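Local atomic coordinates of oxidoreductase (PDB entry 3K1Y), a protein that probably acts as an FMN-dependent oxidoreductase of the NADPH-dependent FMN reductase family, with a flavodoxin-like fold. Residues A[27-31]-A[91-95]; A[154-158]-A[171-175]; A[99-105]-A[139-143]; A[41-47]-A[183-187]. One frame throughout, in Å; residues are numbered along the deposited sequence.

Contact 1 of 4, residues A[27-31]-A[91-95]. With SO4 (sulfate ion), chain G.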
loop_
_atom_site.group_PDB
_atom_site.type_symbol
_atom_site.label_atom_id
_atom_site.label_comp_id
_atom_site.label_asym_id
_atom_site.label_seq_id
_atom_site.Cartn_x
_atom_site.Cartn_y
_atom_site.Cartn_z
ATOM N N THR A 27 16.716 -16.177 1.755
ATOM C CA THR A 27 16.862 -14.729 1.606
ATOM C C THR A 27 18.326 -14.388 1.321
ATOM O O THR A 27 18.618 -13.497 0.515
ATOM C CB THR A 27 16.426 -13.950 2.870
ATOM O OG1 THR A 27 15.084 -14.297 3.223
ATOM C CG2 THR A 27 16.484 -12.468 2.600
ATOM N N ARG A 28 19.242 -15.099 1.976
ATOM C CA ARG A 28 20.661 -14.856 1.760
ATOM C C ARG A 28 21.077 -15.331 0.374
ATOM O O ARG A 28 22.022 -14.799 -0.212
ATOM C CB ARG A 28 21.508 -15.557 2.827
ATOM C CG ARG A 28 23.024 -15.477 2.587
ATOM C CD ARG A 28 23.472 -14.048 2.293
ATOM N NE ARG A 28 24.925 -13.903 2.259
ATOM C CZ ARG A 28 25.716 -14.095 3.312
ATOM N NH1 ARG A 28 25.193 -14.442 4.480
ATOM N NH2 ARG A 28 27.026 -13.935 3.204
ATOM N N GLN A 29 20.365 -16.322 -0.152
ATOM C CA GLN A 29 20.678 -16.851 -1.479
ATOM C C GLN A 29 20.344 -15.863 -2.606
ATOM O O GLN A 29 21.151 -15.674 -3.521
ATOM C CB GLN A 29 19.959 -18.184 -1.702
ATOM C CG GLN A 29 20.339 -19.231 -0.657
ATOM C CD GLN A 29 19.574 -20.542 -0.792
ATOM O OE1 GLN A 29 18.340 -20.557 -0.853
ATOM N NE2 GLN A 29 20.307 -21.651 -0.821
ATOM N N ILE A 30 19.177 -15.224 -2.553
ATOM C CA ILE A 30 18.847 -14.275 -3.609
ATOM C C ILE A 30 19.691 -13.023 -3.415
ATOM O O ILE A 30 20.057 -12.348 -4.376
ATOM C CB ILE A 30 17.351 -13.894 -3.618
ATOM C CG1 ILE A 30 17.099 -12.926 -4.772
ATOM C CG2 ILE A 30 16.937 -13.279 -2.274
ATOM C CD1 ILE A 30 15.659 -12.566 -4.970
ATOM N N ALA A 31 20.016 -12.734 -2.160
ATOM C CA ALA A 31 20.844 -11.583 -1.833
ATOM C C ALA A 31 22.214 -11.775 -2.483
ATOM O O ALA A 31 22.767 -10.848 -3.071
ATOM C CB ALA A 31 20.986 -11.458 -0.325
ATOM N N VAL A 91 18.810 -4.875 -0.195
ATOM C CA VAL A 91 18.056 -5.320 0.967
ATOM C C VAL A 91 17.163 -6.479 0.556
ATOM O O VAL A 91 16.445 -6.401 -0.443
ATOM C CB VAL A 91 17.176 -4.179 1.577
ATOM C CG1 VAL A 91 18.065 -3.066 2.105
ATOM C CG2 VAL A 91 16.191 -3.631 0.532
ATOM N N ALA A 92 17.226 -7.560 1.320
ATOM C CA ALA A 92 16.434 -8.741 1.018
ATOM C C ALA A 92 15.710 -9.165 2.276
ATOM O O ALA A 92 16.287 -9.167 3.363
ATOM C CB ALA A 92 17.329 -9.868 0.529
ATOM N N THR A 93 14.442 -9.522 2.127
ATOM C CA THR A 93 13.662 -9.939 3.273
ATOM C C THR A 93 12.715 -11.079 2.968
ATOM O O THR A 93 12.148 -11.160 1.881
ATOM C CB THR A 93 12.790 -8.776 3.830
ATOM O OG1 THR A 93 12.088 -9.219 4.999
ATOM C CG2 THR A 93 11.747 -8.341 2.792
ATOM N N PRO A 94 12.583 -12.014 3.911
ATOM C CA PRO A 94 11.648 -13.110 3.671
ATOM C C PRO A 94 10.296 -12.415 3.883
ATOM O O PRO A 94 10.252 -11.245 4.273
ATOM C CB PRO A 94 11.985 -14.109 4.781
ATOM C CG PRO A 94 12.605 -13.255 5.846
ATOM C CD PRO A 94 13.451 -12.299 5.065
ATOM N N VAL A 95 9.196 -13.098 3.619
ATOM C CA VAL A 95 7.907 -12.458 3.807
ATOM C C VAL A 95 7.175 -13.111 4.956
ATOM O O VAL A 95 6.858 -14.295 4.905
ATOM C CB VAL A 95 7.048 -12.543 2.541
ATOM C CG1 VAL A 95 5.766 -11.721 2.732
ATOM C CG2 VAL A 95 7.846 -12.044 1.342
HETATM S S SO4 G . 14.825 -17.738 4.952
HETATM O O1 SO4 G . 14.465 -16.915 3.924
HETATM O O2 SO4 G . 14.797 -19.012 4.371
HETATM O O3 SO4 G . 16.091 -17.407 5.399
HETATM O O4 SO4 G . 13.945 -17.609 6.030
#
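T27 and A92 carry most of this buried contact, with P94 next. T27 lies in the first turn of helix 26-44, and its side chain points at strand 88-94. Its methyl CG2 sits 3.4 Å from A92 CB and 3.4 Å from A92 O, so it rests on side chain and backbone of the strand. Its hydroxyl OG1 lies 3.2 Å from P94 CD. That hydroxyl turns to a sulfate ion, donating a hydrogen bond of 2.8 Å from T27 OG1 to SO4 O1. The sulfate, probably from the crystallisation liquor, also bonds S22, S25 and S26. In flavodoxin-like proteins the loop at this helix start commonly holds the FMN phosphate, so the ion may mimic it. One turn on, A31 CB packs on A92 CB at 4.1 Å. The axes of helix 27-31 and strand 91-94 approach to 7.8 Å and run roughly antiparallel, at 153°. A92 is hydrogen-bonded through its backbone to strand 12-18, while I30 reaches across to V156 and A158 on strand 150-159.

Contact 2 of 4, residues A[154-158]-A[171-175]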
loop_
_atom_site.group_PDB
_atom_site.type_symbol
_atom_site.label_atom_id
_atom_site.label_comp_id
_atom_site.label_asym_id
_atom_site.label_seq_id
_atom_site.Cartn_x
_atom_site.Cartn_y
_atom_site.Cartn_z
ATOM N N THR A 154 13.632 -1.764 -10.939
ATOM C CA THR A 154 13.482 -3.207 -10.913
ATOM C C THR A 154 13.618 -3.847 -9.545
ATOM O O THR A 154 14.731 -4.020 -9.033
ATOM C CB THR A 154 14.485 -3.876 -11.859
ATOM O OG1 THR A 154 14.391 -3.269 -13.154
ATOM C CG2 THR A 154 14.197 -5.357 -11.976
ATOM N N GLY A 155 12.474 -4.204 -8.963
ATOM C CA GLY A 155 12.473 -4.863 -7.674
ATOM C C GLY A 155 12.679 -6.332 -7.967
ATOM O O GLY A 155 12.340 -6.793 -9.048
ATOM N N VAL A 156 13.232 -7.074 -7.015
ATOM C CA VAL A 156 13.476 -8.491 -7.221
ATOM C C VAL A 156 12.722 -9.375 -6.236
ATOM O O VAL A 156 13.105 -9.477 -5.070
ATOM C CB VAL A 156 14.976 -8.805 -7.095
ATOM C CG1 VAL A 156 15.231 -10.269 -7.389
ATOM C CG2 VAL A 156 15.763 -7.931 -8.040
ATOM N N PHE A 157 11.657 -10.017 -6.702
ATOM C CA PHE A 157 10.900 -10.917 -5.844
ATOM C C PHE A 157 11.123 -12.355 -6.299
ATOM O O PHE A 157 10.666 -12.761 -7.362
ATOM C CB PHE A 157 9.403 -10.621 -5.879
ATOM C CG PHE A 157 8.626 -11.378 -4.839
ATOM C CD1 PHE A 157 8.521 -10.887 -3.540
ATOM C CD2 PHE A 157 8.042 -12.607 -5.143
ATOM C CE1 PHE A 157 7.845 -11.608 -2.546
ATOM C CE2 PHE A 157 7.363 -13.341 -4.166
ATOM C CZ PHE A 157 7.264 -12.840 -2.858
ATOM N N ALA A 158 11.826 -13.125 -5.481
ATOM C CA ALA A 158 12.110 -14.509 -5.809
ATOM C C ALA A 158 11.115 -15.485 -5.205
ATOM O O ALA A 158 11.007 -15.616 -3.985
ATOM C CB ALA A 158 13.523 -14.872 -5.365
ATOM N N PHE A 171 13.852 -15.022 -14.922
ATOM C CA PHE A 171 14.067 -14.392 -13.632
ATOM C C PHE A 171 15.524 -13.990 -13.452
ATOM O O PHE A 171 15.812 -12.949 -12.855
ATOM C CB PHE A 171 13.646 -15.339 -12.506
ATOM C CG PHE A 171 13.854 -14.771 -11.137
ATOM C CD1 PHE A 171 13.231 -13.586 -10.762
ATOM C CD2 PHE A 171 14.681 -15.414 -10.224
ATOM C CE1 PHE A 171 13.431 -13.043 -9.491
ATOM C CE2 PHE A 171 14.888 -14.884 -8.950
ATOM C CZ PHE A 171 14.262 -13.696 -8.581
ATOM N N ASN A 172 16.442 -14.809 -13.963
ATOM C CA ASN A 172 17.865 -14.500 -13.841
ATOM C C ASN A 172 18.264 -13.286 -14.670
ATOM O O ASN A 172 19.225 -12.583 -14.345
ATOM C CB ASN A 172 18.720 -15.705 -14.235
ATOM C CG ASN A 172 18.957 -16.641 -13.069
ATOM O OD1 ASN A 172 19.355 -16.206 -11.985
ATOM N ND2 ASN A 172 18.719 -17.932 -13.281
ATOM N N LYS A 173 17.518 -13.042 -15.737
ATOM C CA LYS A 173 17.786 -11.903 -16.594
ATOM C C LYS A 173 17.321 -10.676 -15.814
ATOM O O LYS A 173 17.956 -9.623 -15.846
ATOM C CB LYS A 173 16.984 -12.035 -17.887
ATOM C CG LYS A 173 17.692 -11.535 -19.127
ATOM C CD LYS A 173 18.893 -12.408 -19.470
ATOM C CE LYS A 173 18.480 -13.856 -19.682
ATOM N NZ LYS A 173 17.429 -13.993 -20.726
ATOM N N ARG A 174 16.210 -10.839 -15.098
ATOM C CA ARG A 174 15.629 -9.763 -14.306
ATOM C C ARG A 174 16.606 -9.267 -13.234
ATOM O O ARG A 174 16.712 -8.059 -12.982
ATOM C CB ARG A 174 14.334 -10.241 -13.662
ATOM C CG ARG A 174 13.489 -9.115 -13.139
ATOM C CD ARG A 174 12.259 -9.603 -12.417
ATOM N NE ARG A 174 11.706 -8.511 -11.623
ATOM C CZ ARG A 174 11.113 -7.438 -12.137
ATOM N NH1 ARG A 174 10.978 -7.325 -13.453
ATOM N NH2 ARG A 174 10.700 -6.456 -11.341
ATOM N N ILE A 175 17.318 -10.199 -12.605
ATOM C CA ILE A 175 18.305 -9.845 -11.585
ATOM C C ILE A 175 19.377 -8.959 -12.233
ATOM O O ILE A 175 19.771 -7.935 -11.682
ATOM C CB ILE A 175 18.975 -11.110 -10.998
ATOM C CG1 ILE A 175 17.943 -11.934 -10.216
ATOM C CG2 ILE A 175 20.144 -10.716 -10.110
ATOM C CD1 ILE A 175 18.492 -13.206 -9.607
#
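Strand 156-158 and helix 171-175 run roughly antiparallel, with 148° between their directions and 9.4 Å between their axes at closest approach. The CA atoms of V156 and I175 are 6.6 Å apart, those of A158 and F171 8.1 Å. The helix is thus nearer at the V156 end. F171 fills the wider end with its ring. F171 CZ lies 3.5 Å from A158 CB and 3.8 Å from V156 CG1, and F171 CE1 is 3.5 Å from the carbonyl F157 O. V156 CG1 also meets I175 CG1 at 4.3 Å. This is the packing of the last helix, 165-188, against the edge strand it follows in a flavodoxin-like alpha/beta sandwich. Strand 150-159 is outermost in the parallel sheet of this chain, and V156 also touches I30 and I34 of the adjacent helix 26-44. The polar part of the contact comes from R174. Its side chain is extended through chi3, which brings the guanidinium to the strand backbone just before the regular strand segment. R174 NH2 donates to G155 O at 2.8 Å, and R174 NE makes a weak second bond to G155 O at 3.2 Å. The carbonyl lies near the guanidinium plane, while T154 CG2 covers one face, 3.7 Å from R174 NH2. T154 OG1 bonds instead to E181, two turns further along the same helix.

Contact 3 of 4, residues A[99-105]-A[139-143]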
loop_
_atom_site.group_PDB
_atom_site.type_symbol
_atom_site.label_atom_id
_atom_site.label_comp_id
_atom_site.label_asym_id
_atom_site.label_seq_id
_atom_site.Cartn_x
_atom_site.Cartn_y
_atom_site.Cartn_z
ATOM N N SER A 99 4.323 -9.276 4.547
ATOM C CA SER A 99 5.114 -8.062 4.417
ATOM C C SER A 99 6.541 -8.319 4.877
ATOM O O SER A 99 6.921 -9.464 5.125
ATOM C CB SER A 99 4.482 -6.930 5.229
ATOM O OG SER A 99 5.202 -5.725 5.050
ATOM N N TYR A 100 7.342 -7.265 4.975
ATOM C CA TYR A 100 8.720 -7.440 5.410
ATOM C C TYR A 100 8.756 -7.865 6.870
ATOM O O TYR A 100 7.798 -7.649 7.611
ATOM C CB TYR A 100 9.533 -6.164 5.187
ATOM C CG TYR A 100 8.957 -4.902 5.773
ATOM C CD1 TYR A 100 8.661 -4.803 7.136
ATOM C CD2 TYR A 100 8.784 -3.770 4.980
ATOM C CE1 TYR A 100 8.215 -3.601 7.694
ATOM C CE2 TYR A 100 8.339 -2.570 5.522
ATOM C CZ TYR A 100 8.061 -2.490 6.877
ATOM O OH TYR A 100 7.651 -1.291 7.411
ATOM N N THR A 101 9.856 -8.482 7.275
ATOM C CA THR A 101 10.001 -8.977 8.642
ATOM C C THR A 101 10.131 -7.876 9.689
ATOM O O THR A 101 10.646 -6.793 9.410
ATOM C CB THR A 101 11.230 -9.903 8.757
ATOM O OG1 THR A 101 11.068 -11.034 7.891
ATOM C CG2 THR A 101 11.379 -10.397 10.160
ATOM N N GLY A 102 9.659 -8.161 10.898
ATOM C CA GLY A 102 9.767 -7.188 11.963
ATOM C C GLY A 102 11.240 -6.906 12.202
ATOM O O GLY A 102 11.628 -5.760 12.434
ATOM N N LEU A 103 12.063 -7.952 12.125
ATOM C CA LEU A 103 13.501 -7.814 12.339
ATOM C C LEU A 103 14.122 -6.923 11.258
ATOM O O LEU A 103 15.007 -6.108 11.531
ATOM C CB LEU A 103 14.174 -9.188 12.338
ATOM C CG LEU A 103 15.702 -9.210 12.501
ATOM C CD1 LEU A 103 16.082 -8.705 13.890
ATOM C CD2 LEU A 103 16.224 -10.638 12.279
ATOM N N PHE A 104 13.655 -7.094 10.027
ATOM C CA PHE A 104 14.125 -6.295 8.916
ATOM C C PHE A 104 13.754 -4.856 9.259
ATOM O O PHE A 104 14.582 -3.944 9.163
ATOM C CB PHE A 104 13.406 -6.740 7.638
ATOM C CG PHE A 104 13.698 -5.892 6.424
ATOM C CD1 PHE A 104 14.778 -6.184 5.599
ATOM C CD2 PHE A 104 12.844 -4.839 6.071
ATOM C CE1 PHE A 104 15.008 -5.450 4.429
ATOM C CE2 PHE A 104 13.061 -4.100 4.911
ATOM C CZ PHE A 104 14.148 -4.409 4.081
ATOM N N LYS A 105 12.508 -4.663 9.677
ATOM C CA LYS A 105 12.023 -3.328 10.010
ATOM C C LYS A 105 12.803 -2.713 11.165
ATOM O O LYS A 105 13.131 -1.522 11.145
ATOM C CB LYS A 105 10.531 -3.368 10.364
ATOM C CG LYS A 105 9.908 -1.992 10.641
ATOM C CD LYS A 105 10.137 -1.036 9.463
ATOM C CE LYS A 105 9.143 0.124 9.462
ATOM N NZ LYS A 105 9.156 0.945 10.706
ATOM N N ALA A 139 5.423 -2.049 0.461
ATOM C CA ALA A 139 6.034 -2.092 1.786
ATOM C C ALA A 139 7.506 -1.664 1.780
ATOM O O ALA A 139 7.874 -0.745 2.510
ATOM C CB ALA A 139 5.887 -3.488 2.396
ATOM N N LEU A 140 8.349 -2.308 0.969
ATOM C CA LEU A 140 9.774 -1.940 0.933
ATOM C C LEU A 140 10.074 -0.632 0.229
ATOM O O LEU A 140 10.895 0.168 0.696
ATOM C CB LEU A 140 10.622 -3.028 0.280
ATOM C CG LEU A 140 10.898 -4.247 1.156
ATOM C CD1 LEU A 140 9.709 -5.191 1.072
ATOM C CD2 LEU A 140 12.169 -4.935 0.685
ATOM N N ARG A 141 9.418 -0.415 -0.900
ATOM C CA ARG A 141 9.632 0.799 -1.664
ATOM C C ARG A 141 9.258 2.018 -0.813
ATOM O O ARG A 141 10.072 2.913 -0.595
ATOM C CB ARG A 141 8.804 0.733 -2.953
ATOM C CG ARG A 141 9.108 1.833 -3.949
ATOM C CD ARG A 141 9.057 1.309 -5.374
ATOM N NE ARG A 141 10.210 1.828 -6.098
ATOM C CZ ARG A 141 11.006 1.105 -6.871
ATOM N NH1 ARG A 141 10.782 -0.192 -7.047
ATOM N NH2 ARG A 141 12.050 1.684 -7.442
ATOM N N PRO A 142 8.028 2.058 -0.299
ATOM C CA PRO A 142 7.658 3.222 0.519
ATOM C C PRO A 142 8.647 3.469 1.664
ATOM O O PRO A 142 8.934 4.613 2.004
ATOM C CB PRO A 142 6.267 2.862 1.033
ATOM C CG PRO A 142 5.723 1.959 -0.077
ATOM C CD PRO A 142 6.923 1.088 -0.378
ATOM N N LEU A 143 9.164 2.388 2.249
ATOM C CA LEU A 143 10.113 2.498 3.355
ATOM C C LEU A 143 11.430 3.131 2.915
ATOM O O LEU A 143 11.933 4.043 3.572
ATOM C CB LEU A 143 10.391 1.120 3.968
ATOM C CG LEU A 143 11.401 1.117 5.125
ATOM C CD1 LEU A 143 10.879 1.960 6.273
ATOM C CD2 LEU A 143 11.660 -0.317 5.598
#
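This is a buried, mainly apolar contact between two consecutive helices of the fold and the loop before the first. Segment 99-105 leads from strand 88-94 into helix 102-110, and segment 139-143 lies in helix 135-146. Y100, L143 and L140 bury the most surface. The ring of Y100 projects from the loop onto helix 135-146. Its CD2 is 3.9 Å from A139 CB, its CE2 is 4.0 Å from L143 CD2, and its CB is 4.2 Å from L140 CD1. The carbonyl A139 O lies at the ring edge, 3.6 Å from Y100 CE2. S99 OG meets A139 CB at 3.5 Å. Both helices follow strands of the central parallel sheet, as in the repeated beta-alpha units of a flavodoxin-like fold. F104 extends the apolar patch toward the sheet, where it touches V91 and T93. F104 CZ is 4.0 Å from L140 CD2, and F104 CE2 is 4.1 Å from L143 CD2. At the other side of the patch the aliphatic part of K105 passes L143, with K105 CE 4.1 Å from L143 CD1. The charged end of K105 makes a salt bridge with D109 of its own chain. K105 NZ also bonds to F96 O and Y100 O of the second subunit, so this corner of the fold takes part in a subunit interface.

Contact 4 of 4, residues A[41-47]-A[183-187]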
loop_
_atom_site.group_PDB
_atom_site.type_symbol
_atom_site.label_atom_id
_atom_site.label_comp_id
_atom_site.label_asym_id
_atom_site.label_seq_id
_atom_site.Cartn_x
_atom_site.Cartn_y
_atom_site.Cartn_z
ATOM N N ALA A 41 28.238 -6.397 -12.994
ATOM C CA ALA A 41 27.805 -5.160 -13.644
ATOM C C ALA A 41 28.789 -4.000 -13.442
ATOM O O ALA A 41 29.008 -3.198 -14.360
ATOM C CB ALA A 41 26.413 -4.765 -13.143
ATOM N N VAL A 42 29.369 -3.897 -12.245
ATOM C CA VAL A 42 30.340 -2.839 -11.973
ATOM C C VAL A 42 31.650 -3.186 -12.684
ATOM O O VAL A 42 32.406 -2.302 -13.107
ATOM C CB VAL A 42 30.623 -2.698 -10.481
ATOM C CG1 VAL A 42 31.835 -1.798 -10.272
ATOM C CG2 VAL A 42 29.414 -2.120 -9.786
ATOM N N SER A 43 31.907 -4.482 -12.815
ATOM C CA SER A 43 33.099 -4.946 -13.488
ATOM C C SER A 43 32.978 -4.568 -14.959
ATOM O O SER A 43 33.938 -4.108 -15.566
ATOM C CB SER A 43 33.231 -6.462 -13.330
ATOM O OG SER A 43 34.369 -6.948 -14.018
ATOM N N ALA A 44 31.786 -4.744 -15.524
ATOM C CA ALA A 44 31.543 -4.414 -16.932
ATOM C C ALA A 44 31.703 -2.916 -17.184
ATOM O O ALA A 44 32.007 -2.482 -18.296
ATOM C CB ALA A 44 30.154 -4.863 -17.347
ATOM N N ARG A 45 31.503 -2.119 -16.147
ATOM C CA ARG A 45 31.659 -0.690 -16.313
ATOM C C ARG A 45 33.090 -0.230 -16.015
ATOM O O ARG A 45 33.362 0.954 -15.898
ATOM C CB ARG A 45 30.607 0.035 -15.466
ATOM C CG ARG A 45 29.237 0.016 -16.151
ATOM C CD ARG A 45 28.091 0.239 -15.193
ATOM N NE ARG A 45 27.353 -1.000 -14.988
ATOM C CZ ARG A 45 26.214 -1.308 -15.592
ATOM N NH1 ARG A 45 25.652 -0.464 -16.449
ATOM N NH2 ARG A 45 25.645 -2.476 -15.344
ATOM N N GLY A 46 34.007 -1.187 -15.911
ATOM C CA GLY A 46 35.404 -0.862 -15.677
ATOM C C GLY A 46 35.909 -0.718 -14.249
ATOM O O GLY A 46 37.076 -0.372 -14.045
ATOM N N GLU A 47 35.060 -0.994 -13.262
ATOM C CA GLU A 47 35.479 -0.860 -11.875
ATOM C C GLU A 47 35.388 -2.112 -11.012
ATOM O O GLU A 47 34.918 -3.158 -11.457
ATOM C CB GLU A 47 34.717 0.288 -11.221
ATOM C CG GLU A 47 35.260 1.634 -11.630
ATOM C CD GLU A 47 34.576 2.769 -10.930
ATOM O OE1 GLU A 47 33.502 3.194 -11.401
ATOM O OE2 GLU A 47 35.110 3.228 -9.900
ATOM N N ALA A 183 24.225 -0.718 -10.822
ATOM C CA ALA A 183 25.621 -0.512 -11.208
ATOM C C ALA A 183 25.832 0.860 -11.833
ATOM O O ALA A 183 26.862 1.496 -11.611
ATOM C CB ALA A 183 26.080 -1.603 -12.169
ATOM N N SER A 184 24.865 1.321 -12.617
ATOM C CA SER A 184 24.994 2.628 -13.233
ATOM C C SER A 184 25.034 3.730 -12.189
ATOM O O SER A 184 25.884 4.619 -12.263
ATOM C CB SER A 184 23.849 2.892 -14.211
ATOM O OG SER A 184 24.168 2.381 -15.487
ATOM N N LEU A 185 24.110 3.692 -11.230
ATOM C CA LEU A 185 24.100 4.713 -10.183
ATOM C C LEU A 185 25.421 4.644 -9.415
ATOM O O LEU A 185 26.014 5.668 -9.081
ATOM C CB LEU A 185 22.926 4.506 -9.210
ATOM C CG LEU A 185 21.499 4.999 -9.523
ATOM C CD1 LEU A 185 21.447 5.749 -10.844
ATOM C CD2 LEU A 185 20.555 3.810 -9.539
ATOM N N ILE A 186 25.891 3.428 -9.162
ATOM C CA ILE A 186 27.134 3.237 -8.425
ATOM C C ILE A 186 28.380 3.885 -9.038
ATOM O O ILE A 186 29.129 4.569 -8.338
ATOM C CB ILE A 186 27.419 1.726 -8.190
ATOM C CG1 ILE A 186 26.350 1.154 -7.249
ATOM C CG2 ILE A 186 28.835 1.532 -7.619
ATOM C CD1 ILE A 186 26.623 -0.232 -6.764
ATOM N N VAL A 187 28.607 3.682 -10.333
ATOM C CA VAL A 187 29.799 4.244 -10.972
ATOM C C VAL A 187 29.608 5.696 -11.362
ATOM O O VAL A 187 30.563 6.387 -11.702
ATOM C CB VAL A 187 30.211 3.429 -12.225
ATOM C CG1 VAL A 187 30.386 1.968 -11.844
ATOM C CG2 VAL A 187 29.169 3.586 -13.336
#
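Apolar packing accounts for much of this contact, in which A183 and V187 face the end of helix 26-44. A183 CB sits 3.3 Å from A41 CB and 4.1 Å from V42 CG2. The small alanines let the backbones come close, with the CA atoms of V42 and A183 5.3 Å apart. V42 also meets the next turn, its CG2 lying 4.3 Å from I186 CG2 and its CG1 4.3 Å from V187 CG1. The long polar side chains of R45 and E47 add van der Waals contacts. R45 reaches over to helix 165-188, with R45 CD 4.0 Å from V187 CG2 and R45 NE 3.2 Å from A183 CB. One face of its guanidinium covers the backbone at A183 and S184. E47 OE1 touches V187 CG1 at 3.4 Å, while the carboxylate forms a salt bridge with R12. Segment 41-47 also makes hydrogen bonds within itself. R45 NE donates to A41 O at 2.8 Å, so the side chain folds back to its own segment's backbone while still reaching A183. E47 N bonds to V42 O at 3.0 Å, and G46 N to S43 O at 2.9 Å. With G46 at positive phi as the C-prime residue, these two bonds form a Schellman motif, which ends helix 26-44 where it packs beside helix 165-188 on one face of the sheet.

In the fold
Contacts 1 and 2 both reach the parallel five-stranded sheet; contacts 3 and 4 pack helices flanking it. The centres of contacts 1 and 2 are about 12 Å apart, and I30 packs on V156, A158 and F171. Contacts 1 and 3, also about 12 Å between centres, touch where strand 88-94 leads toward helix 102-110. Contact 4 shares helix 26-44 with contact 1 and helix 165-188 with contact 2, its centre about 22 Å and 18 Å from theirs. The centres of contacts 3 and 4 are about 27 Å apart. Contact 1 closes first, then 3, then 2. Contact 4 spans both later ones and alternates with contact 1, so helices far apart in sequence pack side by side.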